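Local coordinates for protein purine nucleosidase, (IunH-1) (Sulfolobus solfataricus, PDB 3T8J) that is a nucleosidase-family enzyme with an alpha/beta fold, found as an assembly of four chains and carrying a bound sodium ion, at residues T10-V15 and K77-G82; Y193-E198 and H220-S225; E212-M217 and H234-A239. All coordinates share one frame; numbering follows the deposited sequence.

Interaction 1. Residues T10-V15 and K77-G82; sequences TAEDDV and KVHGKG. With NA (sodium ion), chain B.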
loop_
_atom_site.group_PDB
_atom_site.type_symbol
_atom_site.label_atom_id
_atom_site.label_comp_id
_atom_site.label_asym_id
_atom_site.label_seq_id
_atom_site.Cartn_x
_atom_site.Cartn_y
_atom_site.Cartn_z
ATOM N N THR A 10 -23.259 -19.926 -7.246
ATOM C CA THR A 10 -23.588 -21.207 -7.888
ATOM C C THR A 10 -23.308 -21.295 -9.383
ATOM O O THR A 10 -23.986 -20.645 -10.184
ATOM C CB THR A 10 -25.087 -21.522 -7.712
ATOM O OG1 THR A 10 -25.559 -21.090 -6.414
ATOM C CG2 THR A 10 -25.343 -23.025 -7.914
ATOM N N ALA A 11 -22.326 -22.113 -9.748
ATOM C CA ALA A 11 -22.039 -22.480 -11.133
ATOM C C ALA A 11 -21.883 -24.025 -11.177
ATOM O O ALA A 11 -22.246 -24.738 -10.211
ATOM C CB ALA A 11 -20.774 -21.738 -11.623
ATOM N N GLU A 12 -21.365 -24.568 -12.272
ATOM C CA GLU A 12 -21.343 -26.019 -12.475
ATOM C C GLU A 12 -20.741 -26.849 -11.325
ATOM O O GLU A 12 -21.349 -27.814 -10.870
ATOM C CB GLU A 12 -20.697 -26.366 -13.830
ATOM C CG GLU A 12 -19.146 -26.197 -13.937
ATOM C CD GLU A 12 -18.631 -24.796 -13.630
ATOM O OE1 GLU A 12 -18.807 -23.910 -14.515
ATOM O OE2 GLU A 12 -18.050 -24.585 -12.526
ATOM N N ASP A 13 -19.585 -26.434 -10.827
ATOM C CA ASP A 13 -18.888 -27.254 -9.839
ATOM C C ASP A 13 -19.535 -27.121 -8.458
ATOM O O ASP A 13 -19.342 -28.010 -7.599
ATOM C CB ASP A 13 -17.385 -26.921 -9.782
ATOM C CG ASP A 13 -16.499 -28.166 -9.740
ATOM O OD1 ASP A 13 -16.794 -29.170 -10.432
ATOM O OD2 ASP A 13 -15.469 -28.145 -9.047
ATOM N N ASP A 14 -20.305 -26.052 -8.221
ATOM C CA ASP A 14 -21.106 -25.926 -6.977
ATOM C C ASP A 14 -22.256 -26.931 -7.009
ATOM O O ASP A 14 -22.556 -27.584 -6.025
ATOM C CB ASP A 14 -21.694 -24.505 -6.803
ATOM C CG ASP A 14 -20.651 -23.409 -6.822
ATOM O OD1 ASP A 14 -20.242 -22.975 -5.711
ATOM O OD2 ASP A 14 -20.232 -22.969 -7.937
ATOM N N VAL A 15 -22.965 -26.987 -8.149
ATOM C CA VAL A 15 -24.028 -27.980 -8.334
ATOM C C VAL A 15 -23.495 -29.397 -8.135
ATOM O O VAL A 15 -24.079 -30.199 -7.369
ATOM C CB VAL A 15 -24.707 -27.851 -9.715
ATOM C CG1 VAL A 15 -25.730 -29.029 -9.936
ATOM C CG2 VAL A 15 -25.406 -26.490 -9.799
ATOM N N LYS A 77 -17.954 -15.284 -18.808
ATOM C CA LYS A 77 -17.125 -15.786 -19.919
ATOM C C LYS A 77 -16.570 -17.190 -19.605
ATOM O O LYS A 77 -16.349 -18.013 -20.502
ATOM C CB LYS A 77 -16.004 -14.799 -20.287
ATOM C CG LYS A 77 -14.888 -14.639 -19.241
ATOM C CD LYS A 77 -13.864 -13.605 -19.648
ATOM C CE LYS A 77 -12.779 -13.381 -18.598
ATOM N NZ LYS A 77 -11.775 -12.370 -19.106
ATOM N N VAL A 78 -16.303 -17.443 -18.315
ATOM C CA VAL A 78 -15.720 -18.695 -17.888
ATOM C C VAL A 78 -16.774 -19.797 -17.766
ATOM O O VAL A 78 -16.534 -20.932 -18.184
ATOM C CB VAL A 78 -15.004 -18.504 -16.503
ATOM C CG1 VAL A 78 -14.484 -19.848 -15.959
ATOM C CG2 VAL A 78 -13.849 -17.477 -16.585
ATOM N N HIS A 79 -17.931 -19.471 -17.190
ATOM C CA HIS A 79 -18.946 -20.478 -16.797
ATOM C C HIS A 79 -20.219 -20.461 -17.644
ATOM O O HIS A 79 -21.090 -21.302 -17.443
ATOM C CB HIS A 79 -19.361 -20.287 -15.323
ATOM C CG HIS A 79 -18.220 -20.346 -14.360
ATOM N ND1 HIS A 79 -17.680 -21.538 -13.919
ATOM C CD2 HIS A 79 -17.503 -19.363 -13.764
ATOM C CE1 HIS A 79 -16.677 -21.285 -13.095
ATOM N NE2 HIS A 79 -16.539 -19.972 -12.991
ATOM N N GLY A 80 -20.336 -19.517 -18.565
ATOM C CA GLY A 80 -21.596 -19.270 -19.288
ATOM C C GLY A 80 -22.503 -18.301 -18.546
ATOM O O GLY A 80 -22.378 -18.126 -17.334
ATOM N N LYS A 81 -23.450 -17.682 -19.261
ATOM C CA LYS A 81 -24.359 -16.722 -18.617
ATOM C C LYS A 81 -25.109 -17.325 -17.438
ATOM O O LYS A 81 -25.384 -16.633 -16.449
ATOM C CB LYS A 81 -25.367 -16.118 -19.612
ATOM C CG LYS A 81 -26.190 -14.952 -18.996
ATOM C CD LYS A 81 -27.080 -14.269 -20.047
ATOM C CE LYS A 81 -27.925 -13.120 -19.457
ATOM N NZ LYS A 81 -27.169 -11.831 -19.399
ATOM N N GLY A 82 -25.452 -18.609 -17.528
ATOM C CA GLY A 82 -26.235 -19.252 -16.498
ATOM C C GLY A 82 -25.381 -20.051 -15.527
ATOM O O GLY A 82 -25.908 -20.747 -14.662
HETATM NA NA NA B . -18.358 -21.703 -5.397
HETATM O O HOH W 1 -19.916 -23.505 -16.692
HETATM O O HOH W 2 -17.589 -22.200 -7.566
#
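Glu12 and His79 are brought together by their first torsions: chi1 of 73° sets Glu12 CG between its own backbone N and carbonyl carbon, and a second bend at chi2 swings the carboxylate to the imidazole, while His79 CG lies beside its backbone N. Although the two side chains cross at about a right angle, carboxylate and ring end nearly coplanar. This lets the N-H of His79 ND1 run almost straight (170°) into the syn lone pair of Glu12 OE1, 2.7 Å away and within the ring plane. Glu12 OE2 receives Asp13 N at 2.9 Å on its anti side, tilted out of the plane, so both carboxylate oxygens are gripped and the rotation of the group is fixed. A water sits between Glu12 OE1 and His79 O, 2.6 Å from the latter. The ring is also sandwiched: Ala11 CB makes a CH-pi contact over one face, 4.2 Å from the centroid of the His79 ring, and Val78 CG1 lies against the opposite face, offset toward the rim. Ala11 is the N-cap of helix 12-23, and its N bonds to Asp14 OD2 at 2.9 Å from above the carboxylate plane. The other oxygen, Asp14 OD1, binds the sodium ion at 2.3 Å, and a second water links the ion to Asp14 OD2. Asp9, Ile121 O and Ser122 complete the metal site. Asp13 and Asp14 close the DxDxxxDD signature of this nucleosidase family, where the first strand gives way to the first helix; Asp14, with Asp9 of the same signature, binds the sodium ion.

Interaction 2. Residues Y193-E198 and H220-S225; sequences YPVTDE and HYRQYS
Val195 offers its carbonyl to Arg222, which crosses from helix 209-227 with an extended chain: CG is anti to the backbone N (chi1 -177°), and no bend follows before NE. Arg222 NH1 bonds to Val195 O at 2.8 Å with an N-H...O angle of 157°. The carbonyl oxygen lies near the guanidinium plane, whereas the donor stands above the carbonyl plane. Arg222 NH2 adds a weak second bond to the same Val195 O at 3.3 Å, so one oxygen is shared by both terminal nitrogens. The valine side chain touches the same group, with Val195 CG1 4.0 Å from Arg222 NH1.

Thr196 follows as the N-cap of helix 197-204. Its side chain caps a backbone N just past 193-198, and its own N bonds to Glu199 OE1, a pairing consistent with a capping box. The arginine is thus held where a loop turns into a helix, linking the start of 197-204 to the C-terminal half of 209-227.

Asp197, in the first turn, supplies the charge. Its OD1 makes a salt bridge with Arg222 NH2 at 2.9 Å, approached on the anti side and near the guanidinium plane. The carboxylate and guanidinium planes stand 56° apart, and the two groups meet through one oxygen and one nitrogen rather than side by side. This end of the contact faces solvent, which would probably weaken the charge attraction, whereas Val195 and Arg222 are buried. Farther in, Trp200 of helix 197-204 makes a cation-pi contact with the guanidinium.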
loop_
_atom_site.group_PDB
_atom_site.type_symbol
_atom_site.label_atom_id
_atom_site.label_comp_id
_atom_site.label_asym_id
_atom_site.label_seq_id
_atom_site.Cartn_x
_atom_site.Cartn_y
_atom_site.Cartn_z
ATOM N N TYR A 193 -4.806 -31.933 -11.766
ATOM C CA TYR A 193 -5.681 -33.103 -11.831
ATOM C C TYR A 193 -6.918 -32.850 -12.699
ATOM O O TYR A 193 -8.043 -33.075 -12.244
ATOM C CB TYR A 193 -6.100 -33.500 -10.413
ATOM C CG TYR A 193 -4.930 -33.669 -9.468
ATOM C CD1 TYR A 193 -4.151 -34.835 -9.488
ATOM C CD2 TYR A 193 -4.580 -32.672 -8.569
ATOM C CE1 TYR A 193 -3.067 -35.000 -8.621
ATOM C CE2 TYR A 193 -3.481 -32.835 -7.695
ATOM C CZ TYR A 193 -2.733 -33.994 -7.743
ATOM O OH TYR A 193 -1.664 -34.174 -6.883
ATOM N N PRO A 194 -6.719 -32.391 -13.955
ATOM C CA PRO A 194 -7.870 -32.163 -14.828
ATOM C C PRO A 194 -8.525 -33.454 -15.290
ATOM O O PRO A 194 -7.883 -34.509 -15.296
ATOM C CB PRO A 194 -7.258 -31.456 -16.025
ATOM C CG PRO A 194 -5.895 -32.053 -16.125
ATOM C CD PRO A 194 -5.448 -32.201 -14.667
ATOM N N VAL A 195 -9.781 -33.337 -15.706
ATOM C CA VAL A 195 -10.487 -34.386 -16.420
ATOM C C VAL A 195 -9.972 -34.438 -17.874
ATOM O O VAL A 195 -10.204 -33.514 -18.669
ATOM C CB VAL A 195 -12.002 -34.135 -16.402
ATOM C CG1 VAL A 195 -12.741 -35.213 -17.245
ATOM C CG2 VAL A 195 -12.515 -34.070 -14.933
ATOM N N THR A 196 -9.275 -35.522 -18.193
ATOM C CA THR A 196 -8.587 -35.695 -19.479
ATOM C C THR A 196 -9.565 -36.018 -20.601
ATOM O O THR A 196 -10.719 -36.362 -20.351
ATOM C CB THR A 196 -7.566 -36.852 -19.415
ATOM O OG1 THR A 196 -8.249 -38.084 -19.185
ATOM C CG2 THR A 196 -6.524 -36.620 -18.319
ATOM N N ASP A 197 -9.095 -35.920 -21.846
ATOM C CA ASP A 197 -9.945 -36.277 -22.982
ATOM C C ASP A 197 -10.462 -37.715 -22.866
ATOM O O ASP A 197 -11.619 -37.968 -23.186
ATOM C CB ASP A 197 -9.219 -36.071 -24.322
ATOM C CG ASP A 197 -9.114 -34.584 -24.736
ATOM O OD1 ASP A 197 -9.908 -33.735 -24.259
ATOM O OD2 ASP A 197 -8.236 -34.273 -25.580
ATOM N N GLU A 198 -9.613 -38.644 -22.411
ATOM C CA GLU A 198 -10.009 -40.049 -22.196
ATOM C C GLU A 198 -11.174 -40.165 -21.213
ATOM O O GLU A 198 -12.163 -40.871 -21.454
ATOM C CB GLU A 198 -8.807 -40.878 -21.691
ATOM C CG GLU A 198 -9.124 -42.333 -21.230
ATOM C CD GLU A 198 -9.170 -42.497 -19.687
ATOM O OE1 GLU A 198 -8.119 -42.247 -19.041
ATOM O OE2 GLU A 198 -10.235 -42.894 -19.124
ATOM N N HIS A 220 -19.077 -25.693 -21.758
ATOM C CA HIS A 220 -18.568 -24.311 -21.927
ATOM C C HIS A 220 -17.306 -24.098 -21.095
ATOM O O HIS A 220 -16.325 -23.566 -21.594
ATOM C CB HIS A 220 -19.656 -23.271 -21.557
ATOM C CG HIS A 220 -19.205 -21.841 -21.663
ATOM N ND1 HIS A 220 -19.704 -20.960 -22.598
ATOM C CD2 HIS A 220 -18.311 -21.133 -20.925
ATOM C CE1 HIS A 220 -19.115 -19.782 -22.459
ATOM N NE2 HIS A 220 -18.268 -19.863 -21.441
ATOM N N TYR A 221 -17.351 -24.522 -19.828
ATOM C CA TYR A 221 -16.222 -24.403 -18.906
ATOM C C TYR A 221 -14.991 -25.150 -19.400
ATOM O O TYR A 221 -13.865 -24.649 -19.300
ATOM C CB TYR A 221 -16.641 -24.956 -17.546
ATOM C CG TYR A 221 -15.676 -24.803 -16.385
ATOM C CD1 TYR A 221 -15.195 -23.565 -16.020
ATOM C CD2 TYR A 221 -15.332 -25.906 -15.589
ATOM C CE1 TYR A 221 -14.361 -23.420 -14.896
ATOM C CE2 TYR A 221 -14.513 -25.757 -14.466
ATOM C CZ TYR A 221 -14.034 -24.518 -14.144
ATOM O OH TYR A 221 -13.220 -24.351 -13.031
ATOM N N ARG A 222 -15.197 -26.343 -19.946
ATOM C CA ARG A 222 -14.094 -27.119 -20.506
ATOM C C ARG A 222 -13.417 -26.412 -21.696
ATOM O O ARG A 222 -12.173 -26.333 -21.783
ATOM C CB ARG A 222 -14.591 -28.506 -20.900
ATOM C CG ARG A 222 -13.517 -29.440 -21.429
ATOM C CD ARG A 222 -14.091 -30.814 -21.788
ATOM N NE ARG A 222 -13.031 -31.754 -22.188
ATOM C CZ ARG A 222 -12.265 -32.448 -21.338
ATOM N NH1 ARG A 222 -12.419 -32.346 -20.021
ATOM N NH2 ARG A 222 -11.321 -33.252 -21.807
ATOM N N GLN A 223 -14.219 -25.886 -22.623
ATOM C CA GLN A 223 -13.661 -25.146 -23.749
ATOM C C GLN A 223 -12.831 -23.952 -23.271
ATOM O O GLN A 223 -11.725 -23.719 -23.775
ATOM C CB GLN A 223 -14.774 -24.674 -24.718
ATOM C CG GLN A 223 -14.291 -24.173 -26.079
ATOM C CD GLN A 223 -13.681 -22.757 -26.086
ATOM O OE1 GLN A 223 -14.020 -21.895 -25.261
ATOM N NE2 GLN A 223 -12.797 -22.515 -27.044
ATOM N N TYR A 224 -13.348 -23.208 -22.289
ATOM C CA TYR A 224 -12.665 -22.013 -21.828
ATOM C C TYR A 224 -11.392 -22.409 -21.093
ATOM O O TYR A 224 -10.325 -21.819 -21.294
ATOM C CB TYR A 224 -13.562 -21.196 -20.895
ATOM C CG TYR A 224 -12.906 -19.937 -20.410
ATOM C CD1 TYR A 224 -13.082 -18.738 -21.068
ATOM C CD2 TYR A 224 -12.104 -19.949 -19.266
ATOM C CE1 TYR A 224 -12.469 -17.582 -20.649
ATOM C CE2 TYR A 224 -11.483 -18.801 -18.839
ATOM C CZ TYR A 224 -11.675 -17.620 -19.511
ATOM O OH TYR A 224 -11.072 -16.463 -19.081
ATOM N N SER A 225 -11.512 -23.402 -20.219
ATOM C CA SER A 225 -10.358 -23.807 -19.408
ATOM C C SER A 225 -9.181 -24.267 -20.267
ATOM O O SER A 225 -8.009 -23.975 -19.970
ATOM C CB SER A 225 -10.757 -24.912 -18.435
ATOM O OG SER A 225 -11.686 -24.430 -17.465
#

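Interaction 3. Residues E212-M217 and H234-A239; sequences ELYVSM and HPHPDA
Tyr214 and His236 mark the closest approach of the two backbones, yet their CA atoms are 12.0 Å apart, so side chains alone span the gap. Residues 212-217 are continuous helix, held by Ser216 N to Glu212 O and Met217 N to Leu213 O. Opposite them, 234-236 is non-helical, and His236 is the N-cap of helix 237-246.

With CG anti to its backbone N (chi1 178°), Tyr214 sends its ring outward from the helix, and the two histidines reach back from the other direction. Both end on the tyrosine hydroxyl. His234 NE2 donates to Tyr214 OH at 2.9 Å along a bent path (140°), with the oxygen close to the imidazole plane. Tyr214 OH and His236 NE2 are hydrogen-bonded at 2.8 Å, the hydroxyl again lying at the edge of the imidazole. The rings of Tyr214 and His236 meet rim to rim, their planes 52° apart, and Tyr214 CE1 comes within 3.6 Å of His236 NE2. His234 CD2 lies 4.2 Å above the face of the His236 ring, toward its rim, so the three side chains form a compact, buried aromatic cluster. Each imidazole is also tied at its other nitrogen: His236 ND1 bonds to Asp13 OD1, and His234 ND1 to Arg222 NH1. These second bonds limit the turning of both rings.

Tyr218, one turn on in helix 209-227, stacks on Tyr214 and meets both histidine rings. Leu16 of helix 12-23 and Trp200 and Ile203 of helix 197-204 pack on Tyr214, while helix 187-190, just beyond strand 182-185, packs against Pro235 and Pro237.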
loop_
_atom_site.group_PDB
_atom_site.type_symbol
_atom_site.label_atom_id
_atom_site.label_comp_id
_atom_site.label_asym_id
_atom_site.label_seq_id
_atom_site.Cartn_x
_atom_site.Cartn_y
_atom_site.Cartn_z
ATOM N N GLU A 212 -25.445 -37.117 -18.624
ATOM C CA GLU A 212 -25.889 -36.145 -19.632
ATOM C C GLU A 212 -25.896 -34.714 -19.068
ATOM O O GLU A 212 -25.507 -33.761 -19.752
ATOM C CB GLU A 212 -27.264 -36.530 -20.203
ATOM C CG GLU A 212 -27.227 -37.758 -21.125
ATOM C CD GLU A 212 -28.599 -38.411 -21.361
ATOM O OE1 GLU A 212 -29.592 -38.057 -20.678
ATOM O OE2 GLU A 212 -28.690 -39.304 -22.234
ATOM N N LEU A 213 -26.346 -34.572 -17.821
ATOM C CA LEU A 213 -26.349 -33.275 -17.149
ATOM C C LEU A 213 -24.919 -32.744 -16.961
ATOM O O LEU A 213 -24.638 -31.569 -17.223
ATOM C CB LEU A 213 -27.058 -33.384 -15.795
ATOM C CG LEU A 213 -27.167 -32.070 -15.019
ATOM C CD1 LEU A 213 -27.823 -30.952 -15.854
ATOM C CD2 LEU A 213 -27.938 -32.310 -13.718
ATOM N N TYR A 214 -24.015 -33.615 -16.528
ATOM C CA TYR A 214 -22.604 -33.237 -16.361
ATOM C C TYR A 214 -22.024 -32.729 -17.682
ATOM O O TYR A 214 -21.420 -31.662 -17.710
ATOM C CB TYR A 214 -21.811 -34.443 -15.854
ATOM C CG TYR A 214 -20.306 -34.271 -15.650
ATOM C CD1 TYR A 214 -19.756 -34.173 -14.369
ATOM C CD2 TYR A 214 -19.435 -34.280 -16.725
ATOM C CE1 TYR A 214 -18.383 -34.066 -14.181
ATOM C CE2 TYR A 214 -18.063 -34.174 -16.552
ATOM C CZ TYR A 214 -17.545 -34.080 -15.275
ATOM O OH TYR A 214 -16.171 -33.976 -15.121
ATOM N N VAL A 215 -22.240 -33.467 -18.773
ATOM C CA VAL A 215 -21.720 -33.037 -20.079
ATOM C C VAL A 215 -22.304 -31.666 -20.431
ATOM O O VAL A 215 -21.556 -30.756 -20.825
ATOM C CB VAL A 215 -21.987 -34.088 -21.171
ATOM C CG1 VAL A 215 -21.644 -33.541 -22.576
ATOM C CG2 VAL A 215 -21.207 -35.360 -20.860
ATOM N N SER A 216 -23.615 -31.502 -20.256
ATOM C CA SER A 216 -24.282 -30.222 -20.554
ATOM C C SER A 216 -23.732 -29.053 -19.726
ATOM O O SER A 216 -23.533 -27.939 -20.244
ATOM C CB SER A 216 -25.783 -30.361 -20.328
ATOM O OG SER A 216 -26.471 -29.131 -20.510
ATOM N N MET A 217 -23.486 -29.317 -18.443
ATOM C CA MET A 217 -23.054 -28.264 -17.513
ATOM C C MET A 217 -21.603 -27.859 -17.668
ATOM O O MET A 217 -21.262 -26.740 -17.304
ATOM C CB MET A 217 -23.287 -28.685 -16.045
ATOM C CG MET A 217 -24.752 -28.778 -15.621
ATOM S SD MET A 217 -25.005 -28.867 -13.810
ATOM C CE MET A 217 -24.017 -30.312 -13.415
ATOM N N HIS A 234 -10.649 -29.979 -18.143
ATOM C CA HIS A 234 -11.258 -29.023 -17.229
ATOM C C HIS A 234 -10.944 -29.436 -15.797
ATOM O O HIS A 234 -10.733 -30.621 -15.510
ATOM C CB HIS A 234 -12.764 -28.849 -17.440
ATOM C CG HIS A 234 -13.593 -30.038 -17.072
ATOM N ND1 HIS A 234 -14.011 -30.973 -17.995
ATOM C CD2 HIS A 234 -14.138 -30.404 -15.890
ATOM C CE1 HIS A 234 -14.758 -31.881 -17.386
ATOM N NE2 HIS A 234 -14.840 -31.564 -16.107
ATOM N N PRO A 235 -10.894 -28.449 -14.907
ATOM C CA PRO A 235 -10.614 -28.755 -13.509
ATOM C C PRO A 235 -11.887 -28.924 -12.671
ATOM O O PRO A 235 -12.977 -28.552 -13.107
ATOM C CB PRO A 235 -9.845 -27.527 -13.064
ATOM C CG PRO A 235 -10.500 -26.412 -13.793
ATOM C CD PRO A 235 -10.881 -26.988 -15.144
ATOM N N HIS A 236 -11.717 -29.463 -11.456
ATOM C CA HIS A 236 -12.806 -29.679 -10.491
ATOM C C HIS A 236 -12.418 -29.060 -9.131
ATOM O O HIS A 236 -12.242 -29.774 -8.136
ATOM C CB HIS A 236 -13.067 -31.184 -10.327
ATOM C CG HIS A 236 -14.069 -31.756 -11.288
ATOM N ND1 HIS A 236 -15.356 -31.272 -11.404
ATOM C CD2 HIS A 236 -14.001 -32.836 -12.111
ATOM C CE1 HIS A 236 -16.024 -32.002 -12.283
ATOM N NE2 HIS A 236 -15.225 -32.957 -12.730
ATOM N N PRO A 237 -12.277 -27.726 -9.078
ATOM C CA PRO A 237 -11.822 -27.111 -7.832
ATOM C C PRO A 237 -12.728 -27.424 -6.643
ATOM O O PRO A 237 -12.246 -27.816 -5.553
ATOM C CB PRO A 237 -11.801 -25.603 -8.158
ATOM C CG PRO A 237 -12.734 -25.442 -9.308
ATOM C CD PRO A 237 -12.610 -26.726 -10.108
ATOM N N ASP A 238 -14.029 -27.232 -6.808
ATOM C CA ASP A 238 -14.985 -27.438 -5.712
ATOM C C ASP A 238 -15.274 -28.914 -5.460
ATOM O O ASP A 238 -15.374 -29.340 -4.307
ATOM C CB ASP A 238 -16.278 -26.666 -6.013
ATOM C CG ASP A 238 -16.012 -25.215 -6.328
ATOM O OD1 ASP A 238 -15.061 -24.620 -5.761
ATOM O OD2 ASP A 238 -16.734 -24.635 -7.175
ATOM N N ALA A 239 -15.375 -29.705 -6.522
ATOM C CA ALA A 239 -15.677 -31.115 -6.356
ATOM C C ALA A 239 -14.531 -31.880 -5.685
ATOM O O ALA A 239 -14.777 -32.801 -4.907
ATOM C CB ALA A 239 -16.063 -31.747 -7.722
#

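Interactions 1 and 3 are buried throughout; interaction 2 is partly buried and reaches solvent at Asp197. Interactions 2 and 3 both use helix 209-227, and their segments alternate along the chain, with His234 joining them through a backbone bond to Val195. Asp13 joins interaction 1 to interaction 3, its carboxylate also reaching Ala239 N near the start of helix 237-246. The chemistry follows position. Interaction 1, whose first segment also supplies Asp14 to the sodium ion, pairs carboxylate with imidazole; interaction 3, its centre about 9 Å from that of interaction 1, gathers imidazoles around a hydroxyl; interaction 2, farthest from the chain centre, relies on a guanidinium held by a carbonyl and a carboxylate.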